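PDB 2CAY: vacuolar protein sorting protein 36 from Saccharomyces cerevisiae, which probably binds membrane lipids through its N-terminal PH-like GLUE domain as part of ESCRT-II, which sorts cargo into multivesicular bodies. Local coordinates for residues A[64-67]-A[68-71]. Numbering follows the deposited sequence.
Sequences YIDD and AKPT
D66 and P70 face each other across a tight reversal of the chain, their CA atoms 4.6 Å apart, where strand 61-66 ends and the backbone folds back through D67, A68 and K69. D67 and A68 both have helix-like backbone angles, giving a beta turn with D66 CA 5.6 Å from K69 CA. D66 O stays 4.0 Å from K69 N, too far for the usual turn bond, and the carboxylate stands in: K69 N donates to D66 OD2 over 2.9 Å, nearly straight at 162°, reaching the anti side of the oxygen 24° out of the carboxylate plane. Chi1 of -165° sets D66 CG beside its own carbonyl carbon, toward the K69 N-H. OD1 accepts from Y64 OH at 2.8 Å through the anti lone pair; a water that accepts from A68 N makes a weak bond to OD1. The turn lies in the connection, with short helix 70-73, between antiparallel neighbours 61-66 and 75-78 in one sheet of the PH-like GLUE domain. With an alanine here, K69 N-H and Y64 OH would probably both lose this acceptor. I65 CG2 packs on P70 CB at 3.9 Å, the side chains crossing roughly at right angles, while S74 OG bonds to D66 N and P70 O.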
ATOM      1  N   TYR A  64     -21.306  14.130   4.437  1.00 12.04           N
ATOM      2  CA  TYR A  64     -21.049  14.621   3.085  1.00 12.81           C
ATOM      3  C   TYR A  64     -22.130  15.615   2.678  1.00 14.37           C
ATOM      4  O   TYR A  64     -23.317  15.247   2.657  1.00 13.51           O
ATOM      5  CB  TYR A  64     -20.981  13.435   2.105  1.00 12.95           C
ATOM      6  CG  TYR A  64     -20.992  13.826   0.646  1.00 13.66           C
ATOM      7  CD1 TYR A  64     -19.789  14.070  -0.058  1.00 14.38           C
ATOM      8  CD2 TYR A  64     -22.204  13.973  -0.038  1.00 16.00           C
ATOM      9  CE1 TYR A  64     -19.813  14.453  -1.390  1.00 15.94           C
ATOM     10  CE2 TYR A  64     -22.232  14.356  -1.373  1.00 15.21           C
ATOM     11  CZ  TYR A  64     -21.034  14.589  -2.032  1.00 15.75           C
ATOM     12  OH  TYR A  64     -21.070  14.964  -3.343  1.00 15.10           O
ATOM     13  N   ILE A  65     -21.717  16.845   2.341  1.00 15.41           N
ATOM     14  CA  ILE A  65     -22.650  17.899   1.863  1.00 16.86           C
ATOM     15  C   ILE A  65     -22.460  18.113   0.361  1.00 16.88           C
ATOM     16  O   ILE A  65     -21.433  18.673  -0.081  1.00 16.39           O
ATOM     17  CB  ILE A  65     -22.471  19.263   2.620  1.00 16.96           C
ATOM     18  CG1 ILE A  65     -22.599  19.095   4.143  1.00 18.60           C
ATOM     19  CG2 ILE A  65     -23.446  20.322   2.068  1.00 17.64           C
ATOM     20  CD1 ILE A  65     -23.923  18.449   4.628  1.00 22.92           C
ATOM     21  N   ASP A  66     -23.435  17.656  -0.422  1.00 16.57           N
ATOM     22  CA  ASP A  66     -23.365  17.762  -1.872  1.00 18.91           C
ATOM     23  C   ASP A  66     -23.249  19.207  -2.367  1.00 20.37           C
ATOM     24  O   ASP A  66     -23.999  20.074  -1.920  1.00 21.21           O
ATOM     25  CB  ASP A  66     -24.572  17.051  -2.512  1.00 18.92           C
ATOM     26  CG  ASP A  66     -24.368  16.807  -3.986  1.00 21.39           C
ATOM     27  OD1 ASP A  66     -23.379  16.110  -4.360  1.00 20.83           O
ATOM     28  OD2 ASP A  66     -25.176  17.353  -4.777  1.00 22.20           O
ATOM     29  N   ASP A  67     -22.310  19.485  -3.272  1.00 21.93           N
ATOM     30  CA  ASP A  67     -22.140  20.851  -3.759  1.00 24.48           C
ATOM     31  C   ASP A  67     -23.366  21.295  -4.571  1.00 25.40           C
ATOM     32  O   ASP A  67     -23.857  22.400  -4.369  1.00 26.06           O
ATOM     33  CB  ASP A  67     -20.881  21.008  -4.610  1.00 25.41           C
ATOM     34  CG  ASP A  67     -19.598  21.170  -3.767  1.00 29.18           C
ATOM     35  OD1 ASP A  67     -19.651  21.313  -2.512  1.00 32.07           O
ATOM     36  OD2 ASP A  67     -18.513  21.173  -4.388  1.00 33.54           O
ATOM     37  N   ALA A  68     -23.852  20.419  -5.453  1.00 25.37           N
ATOM     38  CA  ALA A  68     -24.904  20.754  -6.412  1.00 26.56           C
ATOM     39  C   ALA A  68     -26.289  20.826  -5.748  1.00 26.73           C
ATOM     40  O   ALA A  68     -27.024  21.811  -5.930  1.00 27.50           O
ATOM     41  CB  ALA A  68     -24.902  19.760  -7.597  1.00 25.83           C
ATOM     42  N   LYS A  69     -26.642  19.804  -4.972  1.00 26.29           N
ATOM     43  CA  LYS A  69     -27.965  19.743  -4.340  1.00 26.29           C
ATOM     44  C   LYS A  69     -27.852  19.407  -2.848  1.00 23.84           C
ATOM     45  O   LYS A  69     -28.141  18.273  -2.450  1.00 22.97           O
ATOM     46  CB  LYS A  69     -28.825  18.706  -5.071  1.00 26.32           C
ATOM     47  CG  LYS A  69     -28.945  18.933  -6.584  1.00 29.26           C
ATOM     48  CD  LYS A  69     -29.598  17.741  -7.267  1.00 30.23           C
ATOM     49  CE  LYS A  69     -29.360  17.780  -8.775  1.00 36.37           C
ATOM     50  NZ  LYS A  69     -29.510  16.419  -9.399  1.00 39.77           N
ATOM     51  N   PRO A  70     -27.407  20.382  -2.024  1.00 22.98           N
ATOM     52  CA  PRO A  70     -27.134  20.054  -0.607  1.00 22.95           C
ATOM     53  C   PRO A  70     -28.341  19.588   0.196  1.00 22.82           C
ATOM     54  O   PRO A  70     -28.203  18.745   1.079  1.00 21.64           O
ATOM     55  CB  PRO A  70     -26.546  21.344  -0.029  1.00 22.57           C
ATOM     56  CG  PRO A  70     -26.920  22.432  -0.990  1.00 23.20           C
ATOM     57  CD  PRO A  70     -27.075  21.783  -2.345  1.00 22.67           C
ATOM     58  N   THR A  71     -29.524  20.134  -0.102  1.00 23.82           N
ATOM     59  CA  THR A  71     -30.722  19.773   0.676  1.00 24.47           C
ATOM     60  C   THR A  71     -31.331  18.447   0.246  1.00 25.38           C
ATOM     61  O   THR A  71     -32.291  17.993   0.879  1.00 27.20           O
ATOM     62  CB  THR A  71     -31.850  20.841   0.583  1.00 24.01           C
ATOM     63  OG1 THR A  71     -32.221  20.964  -0.783  1.00 22.80           O
ATOM     64  CG2 THR A  71     -31.375  22.177   1.088  1.00 24.72           C
TER
HETATM   65  O   HOH W   1     -21.977  18.258  -6.592  1.00 25.16           O